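2,3-dihydroxybenzoate-AMP ligase (PDB 1MDB) is a ligase of the ANL superfamily of AMP-binding enzymes, built from an AMP-binding region and a C-terminal domain. Local coordinates at residues A[101-106]-A[187-192]; A[198-203]-A[332-337]. All coordinates share one frame; numbering follows the deposited sequence.

Interaction 1. Residues A[101-106]-A[187-192]; sequences LPVFAL and LQLSGG
Val-103 and Leu-187 face each other across a single parallel beta bridge, where strand 101-104 and residues 187-189 of strand 184-189 run with 4° between their directions. Leu-187 supplies both polar backbone atoms: its N donates to Pro-102 O at 2.9 Å, and its O accepts from Phe-104 N at 3.2 Å. Val-103 turns its own peptide groups to the other neighbour, strand 77-80, so the bridge joins that mixed sheet to the hairpin 184-189/199-203. Beyond strand 184-189 the chain enters the glycine-rich loop, where Gly-191 touches the bound adenosine monophosphate.

Leu-189 reaches across to the end of strand 101-104. Its CB lies 4.4 Å from Phe-104 O, and CG, anti to its own carbonyl carbon (chi1 -56°), comes closer, to 3.4 Å. At the tip the methyls part: CD2 heads for Val-103 CG1, while CD1 continues the extended chain to 3.3 Å from Phe-104 O and 4.2 Å from Ala-105 CA. On the other side of the strands, Gln-188 bends so that its amide group lies beside Phe-104, 35° from the ring plane, with CD 4.0 Å from Phe-104 CD1. Phe-186 meets the same ring edge-to-face, and Pro-102 CB sits over one ring face, 4.0 Å above the plane and offset toward the rim.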
loop_
_atom_site.group_PDB
_atom_site.type_symbol
_atom_site.label_atom_id
_atom_site.label_comp_id
_atom_site.label_asym_id
_atom_site.label_seq_id
_atom_site.Cartn_x
_atom_site.Cartn_y
_atom_site.Cartn_z
ATOM N N LEU A 101 -13.258 14.836 -3.189
ATOM C CA LEU A 101 -12.535 13.578 -3.269
ATOM C C LEU A 101 -11.032 13.616 -3.514
ATOM O O LEU A 101 -10.564 14.004 -4.589
ATOM C CB LEU A 101 -13.168 12.696 -4.348
ATOM C CG LEU A 101 -14.474 11.943 -4.052
ATOM C CD1 LEU A 101 -15.513 12.881 -3.475
ATOM C CD2 LEU A 101 -14.977 11.295 -5.338
ATOM N N PRO A 102 -10.251 13.220 -2.507
ATOM C CA PRO A 102 -8.806 13.215 -2.709
ATOM C C PRO A 102 -8.521 12.065 -3.683
ATOM O O PRO A 102 -9.255 11.073 -3.717
ATOM C CB PRO A 102 -8.254 12.876 -1.325
ATOM C CG PRO A 102 -9.349 13.316 -0.371
ATOM C CD PRO A 102 -10.604 12.941 -1.104
ATOM N N VAL A 103 -7.479 12.218 -4.489
ATOM C CA VAL A 103 -7.038 11.166 -5.393
ATOM C C VAL A 103 -5.618 11.026 -4.856
ATOM O O VAL A 103 -4.844 11.990 -4.867
ATOM C CB VAL A 103 -7.050 11.625 -6.866
ATOM C CG1 VAL A 103 -6.474 10.542 -7.754
ATOM C CG2 VAL A 103 -8.480 11.939 -7.288
ATOM N N PHE A 104 -5.299 9.840 -4.355
ATOM C CA PHE A 104 -4.017 9.578 -3.712
ATOM C C PHE A 104 -2.795 9.233 -4.543
ATOM O O PHE A 104 -2.476 8.056 -4.747
ATOM C CB PHE A 104 -4.211 8.504 -2.622
ATOM C CG PHE A 104 -4.998 8.990 -1.428
ATOM C CD1 PHE A 104 -6.229 8.418 -1.100
ATOM C CD2 PHE A 104 -4.518 10.030 -0.636
ATOM C CE1 PHE A 104 -6.966 8.878 -0.003
ATOM C CE2 PHE A 104 -5.251 10.496 0.464
ATOM C CZ PHE A 104 -6.474 9.921 0.778
ATOM N N ALA A 105 -2.095 10.271 -4.996
ATOM C CA ALA A 105 -0.872 10.095 -5.770
ATOM C C ALA A 105 0.260 9.806 -4.783
ATOM O O ALA A 105 0.109 10.002 -3.584
ATOM C CB ALA A 105 -0.566 11.360 -6.573
ATOM N N LEU A 106 1.385 9.327 -5.295
ATOM C CA LEU A 106 2.544 9.009 -4.467
ATOM C C LEU A 106 3.679 9.994 -4.770
ATOM O O LEU A 106 3.764 10.547 -5.864
ATOM C CB LEU A 106 3.010 7.564 -4.743
ATOM C CG LEU A 106 2.531 6.439 -3.801
ATOM C CD1 LEU A 106 1.072 6.617 -3.450
ATOM C CD2 LEU A 106 2.774 5.067 -4.445
ATOM N N LEU A 187 -10.592 8.512 -4.114
ATOM C CA LEU A 187 -10.199 7.561 -5.135
ATOM C C LEU A 187 -8.763 7.123 -4.876
ATOM O O LEU A 187 -7.856 7.952 -4.809
ATOM C CB LEU A 187 -10.316 8.189 -6.537
ATOM C CG LEU A 187 -11.678 8.796 -6.898
ATOM C CD1 LEU A 187 -11.647 9.342 -8.317
ATOM C CD2 LEU A 187 -12.754 7.737 -6.764
ATOM N N GLN A 188 -8.567 5.819 -4.720
ATOM C CA GLN A 188 -7.241 5.256 -4.487
ATOM C C GLN A 188 -6.674 4.776 -5.808
ATOM O O GLN A 188 -7.373 4.787 -6.826
ATOM C CB GLN A 188 -7.321 4.088 -3.496
ATOM C CG GLN A 188 -6.852 4.425 -2.094
ATOM C CD GLN A 188 -5.347 4.675 -2.007
ATOM O OE1 GLN A 188 -4.823 4.949 -0.933
ATOM N NE2 GLN A 188 -4.651 4.582 -3.137
ATOM N N LEU A 189 -5.413 4.361 -5.807
ATOM C CA LEU A 189 -4.791 3.874 -7.043
ATOM C C LEU A 189 -4.566 2.357 -6.951
ATOM O O LEU A 189 -4.242 1.858 -5.887
ATOM C CB LEU A 189 -3.437 4.572 -7.264
ATOM C CG LEU A 189 -3.370 6.105 -7.323
ATOM C CD1 LEU A 189 -1.944 6.511 -7.656
ATOM C CD2 LEU A 189 -4.321 6.656 -8.371
ATOM N N SER A 190 -4.765 1.640 -8.055
ATOM C CA SER A 190 -4.526 0.205 -8.074
ATOM C C SER A 190 -3.015 0.021 -8.241
ATOM O O SER A 190 -2.340 0.924 -8.737
ATOM C CB SER A 190 -5.258 -0.462 -9.242
ATOM O OG SER A 190 -4.908 0.170 -10.462
ATOM N N GLY A 191 -2.482 -1.137 -7.851
ATOM C CA GLY A 191 -1.044 -1.340 -7.958
ATOM C C GLY A 191 -0.490 -2.421 -8.867
ATOM O O GLY A 191 0.561 -2.994 -8.571
ATOM N N GLY A 192 -1.164 -2.704 -9.978
ATOM C CA GLY A 192 -0.655 -3.721 -10.881
ATOM C C GLY A 192 0.594 -3.273 -11.624
ATOM O O GLY A 192 1.498 -2.652 -11.062
#

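Interaction 2. Residues A[198-203]-A[332-337]; sequences KLIPRT and MAEGLV. With DBH (2,3-dihydroxy-benzoic acid), chain E; AMP (adenosine monophosphate), chain D.
Ile-200 drives its CD1 methyl into the turn at 332-335, and this is the tightly packed part of the contact. With CG1 anti to the carbonyl carbon (chi1 -65°) the side chain extends from strand 199-203 until CD1 lies 3.7 Å from Ala-333 CB and 3.6 Å from Glu-334 OE2, crossing the glutamate side chain at about a right angle. The second branch, CG2, rests against Ala-333 O at 3.6 Å. Glu-334 OE2 takes a hydrogen bond from Tyr-392 OH, so the methyl packs beside an acid whose polar partner lies on another loop.

The Arg-202 side is looser and water-mediated. Bent at chi2 and chi3, the chain brings one guanidinium face under Gly-335 CA, while NE forms a salt bridge with Asp-206. A water at the guanidinium edge, in its plane, accepts from Arg-202 NH1 and donates to Gly-335 O at 2.7 Å.

The type I turn is closed by Gly-335 N bonding to Met-332 O at 3.1 Å, and the backbone angles of Gly-335 (phi 165°) would press a CB against the preceding carbonyl. Ala-333 N donates to AMP O1P at 2.8 Å, and Val-337 CG2 lies near O6 of the 2,3-dihydroxy-benzoic acid. The stretch ending at Glu-334 corresponds in position to the YGxTE-type core motif of ANL enzymes, here a variant lining both ligand pockets.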
loop_
_atom_site.group_PDB
_atom_site.type_symbol
_atom_site.label_atom_id
_atom_site.label_comp_id
_atom_site.label_asym_id
_atom_site.label_seq_id
_atom_site.Cartn_x
_atom_site.Cartn_y
_atom_site.Cartn_z
ATOM N N LYS A 198 -5.524 2.023 -12.319
ATOM C CA LYS A 198 -6.962 2.252 -12.377
ATOM C C LYS A 198 -7.293 3.045 -11.111
ATOM O O LYS A 198 -6.562 2.954 -10.129
ATOM C CB LYS A 198 -7.705 0.912 -12.341
ATOM C CG LYS A 198 -7.208 -0.115 -13.343
ATOM C CD LYS A 198 -7.531 0.297 -14.759
ATOM C CE LYS A 198 -6.999 -0.731 -15.750
ATOM N NZ LYS A 198 -7.697 -0.653 -17.069
ATOM N N LEU A 199 -8.365 3.830 -11.126
ATOM C CA LEU A 199 -8.749 4.579 -9.936
ATOM C C LEU A 199 -9.778 3.747 -9.158
ATOM O O LEU A 199 -10.650 3.110 -9.750
ATOM C CB LEU A 199 -9.312 5.958 -10.307
ATOM C CG LEU A 199 -8.257 7.070 -10.386
ATOM C CD1 LEU A 199 -7.143 6.637 -11.303
ATOM C CD2 LEU A 199 -8.869 8.370 -10.879
ATOM N N ILE A 200 -9.659 3.760 -7.832
ATOM C CA ILE A 200 -10.520 2.972 -6.953
ATOM C C ILE A 200 -11.408 3.799 -6.016
ATOM O O ILE A 200 -10.922 4.431 -5.077
ATOM C CB ILE A 200 -9.647 2.018 -6.109
ATOM C CG1 ILE A 200 -8.962 1.008 -7.034
ATOM C CG2 ILE A 200 -10.492 1.319 -5.032
ATOM C CD1 ILE A 200 -7.780 0.275 -6.410
ATOM N N PRO A 201 -12.725 3.804 -6.263
ATOM C CA PRO A 201 -13.627 4.568 -5.400
ATOM C C PRO A 201 -13.857 3.844 -4.072
ATOM O O PRO A 201 -14.160 2.651 -4.069
ATOM C CB PRO A 201 -14.920 4.630 -6.213
ATOM C CG PRO A 201 -14.479 4.443 -7.613
ATOM C CD PRO A 201 -13.431 3.368 -7.475
ATOM N N ARG A 202 -13.690 4.548 -2.956
ATOM C CA ARG A 202 -13.951 3.959 -1.635
ATOM C C ARG A 202 -14.928 4.904 -0.931
ATOM O O ARG A 202 -14.776 6.130 -1.002
ATOM C CB ARG A 202 -12.666 3.817 -0.801
ATOM C CG ARG A 202 -11.593 2.879 -1.376
ATOM C CD ARG A 202 -12.127 1.481 -1.688
ATOM N NE ARG A 202 -12.466 0.720 -0.488
ATOM C CZ ARG A 202 -11.586 0.067 0.258
ATOM N NH1 ARG A 202 -10.300 0.069 -0.077
ATOM N NH2 ARG A 202 -11.990 -0.576 1.350
ATOM N N THR A 203 -15.948 4.343 -0.288
ATOM C CA THR A 203 -16.942 5.149 0.418
ATOM C C THR A 203 -16.543 5.226 1.894
ATOM O O THR A 203 -15.709 4.449 2.357
ATOM C CB THR A 203 -18.371 4.529 0.308
ATOM O OG1 THR A 203 -18.412 3.277 1.008
ATOM C CG2 THR A 203 -18.751 4.290 -1.165
ATOM N N MET A 332 -4.885 -5.388 -0.723
ATOM C CA MET A 332 -4.965 -4.762 -2.039
ATOM C C MET A 332 -5.823 -3.517 -1.883
ATOM O O MET A 332 -6.753 -3.497 -1.067
ATOM C CB MET A 332 -5.620 -5.716 -3.040
ATOM C CG MET A 332 -6.934 -6.307 -2.549
ATOM S SD MET A 332 -7.187 -7.958 -3.284
ATOM C CE MET A 332 -6.019 -8.916 -2.346
ATOM N N ALA A 333 -5.527 -2.489 -2.670
ATOM C CA ALA A 333 -6.272 -1.244 -2.574
ATOM C C ALA A 333 -7.716 -1.446 -3.014
ATOM O O ALA A 333 -8.594 -0.636 -2.684
ATOM C CB ALA A 333 -5.599 -0.155 -3.424
ATOM N N GLU A 334 -7.952 -2.537 -3.744
ATOM C CA GLU A 334 -9.284 -2.865 -4.236
ATOM C C GLU A 334 -10.207 -3.316 -3.117
ATOM O O GLU A 334 -11.430 -3.211 -3.240
ATOM C CB GLU A 334 -9.235 -3.975 -5.291
ATOM C CG GLU A 334 -8.836 -3.524 -6.667
ATOM C CD GLU A 334 -7.336 -3.403 -6.826
ATOM O OE1 GLU A 334 -6.593 -3.840 -5.918
ATOM O OE2 GLU A 334 -6.903 -2.879 -7.868
ATOM N N GLY A 335 -9.632 -3.833 -2.037
ATOM C CA GLY A 335 -10.465 -4.277 -0.936
ATOM C C GLY A 335 -9.794 -5.165 0.082
ATOM O O GLY A 335 -9.110 -4.688 0.993
ATOM N N LEU A 336 -9.992 -6.466 -0.093
ATOM C CA LEU A 336 -9.469 -7.494 0.792
ATOM C C LEU A 336 -8.108 -7.285 1.440
ATOM O O LEU A 336 -7.122 -6.977 0.770
ATOM C CB LEU A 336 -9.451 -8.842 0.062
ATOM C CG LEU A 336 -9.006 -10.029 0.923
ATOM C CD1 LEU A 336 -10.005 -10.225 2.057
ATOM C CD2 LEU A 336 -8.918 -11.296 0.079
ATOM N N VAL A 337 -8.064 -7.484 2.755
ATOM C CA VAL A 337 -6.825 -7.377 3.512
ATOM C C VAL A 337 -6.730 -8.589 4.437
ATOM O O VAL A 337 -7.670 -8.892 5.177
ATOM C CB VAL A 337 -6.769 -6.096 4.359
ATOM C CG1 VAL A 337 -5.500 -6.103 5.212
ATOM C CG2 VAL A 337 -6.781 -4.868 3.457
HETATM C C21 DBH E . -0.912 -3.556 -1.293
HETATM O O9 DBH E . 0.187 -4.060 -1.870
HETATM C C18 DBH E . -1.228 -3.745 0.146
HETATM C C15 DBH E . -0.305 -4.429 0.993
HETATM C C12 DBH E . -0.600 -4.634 2.356
HETATM C C3 DBH E . -2.462 -3.261 0.686
HETATM O O3 DBH E . -3.413 -2.574 -0.095
HETATM C C6 DBH E . -2.752 -3.470 2.049
HETATM C C9 DBH E . -1.835 -4.152 2.885
HETATM O O6 DBH E . -3.940 -3.013 2.571
HETATM P P AMP D . -1.724 -2.727 -3.604
HETATM O O1P AMP D . -3.091 -2.181 -3.919
HETATM O O2P AMP D . -0.593 -1.906 -4.126
HETATM O O3P AMP D . -1.562 -3.040 -2.138
HETATM O "O5'" AMP D . -1.522 -4.140 -4.438
HETATM C "C5'" AMP D . -2.160 -5.386 -4.035
HETATM C "C4'" AMP D . -1.421 -6.571 -4.669
HETATM O "O4'" AMP D . -0.128 -6.553 -4.095
HETATM C "C3'" AMP D . -1.951 -7.930 -4.317
HETATM O "O3'" AMP D . -3.029 -8.320 -5.165
HETATM C "C2'" AMP D . -0.712 -8.808 -4.441
HETATM O "O2'" AMP D . -0.511 -9.254 -5.799
HETATM C "C1'" AMP D . 0.364 -7.876 -3.943
HETATM N N9 AMP D . 0.642 -8.279 -2.326
HETATM C C8 AMP D . 0.398 -7.444 -1.290
HETATM N N7 AMP D . 0.739 -7.992 -0.127
HETATM C C5 AMP D . 1.200 -9.184 -0.460
HETATM C C6 AMP D . 1.698 -10.137 0.423
HETATM N N6 AMP D . 1.774 -9.937 1.738
HETATM N N1 AMP D . 2.127 -11.314 -0.144
HETATM C C2 AMP D . 2.075 -11.555 -1.485
HETATM N N3 AMP D . 1.599 -10.631 -2.330
HETATM C C4 AMP D . 1.152 -9.423 -1.834
HETATM O O HOH W 1 -8.616 -2.109 1.548
#

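Overall arrangement
Going from the N terminus, the first segment of the two contacts is reached at strand 101-104; 80 residues later, about half of them in helices and strands, interaction 1 closes that loop at 187-192. The glycine-rich loop, which begins within 187-192, turns the chain back into strand 199-203, from which interaction 2 spans a second, longer loop of 128 residues to the segment 332-337. The two contacts are therefore in series, neither enclosing nor crossing the other. The hairpin 184-189/199-203 is their common element: Gln-188 O pairs with Ile-200 N, and Ser-190 OG with Lys-198 N. One strand meets the mixed sheet containing 77-80; the other meets the ligand-lining turn after strand 325-331.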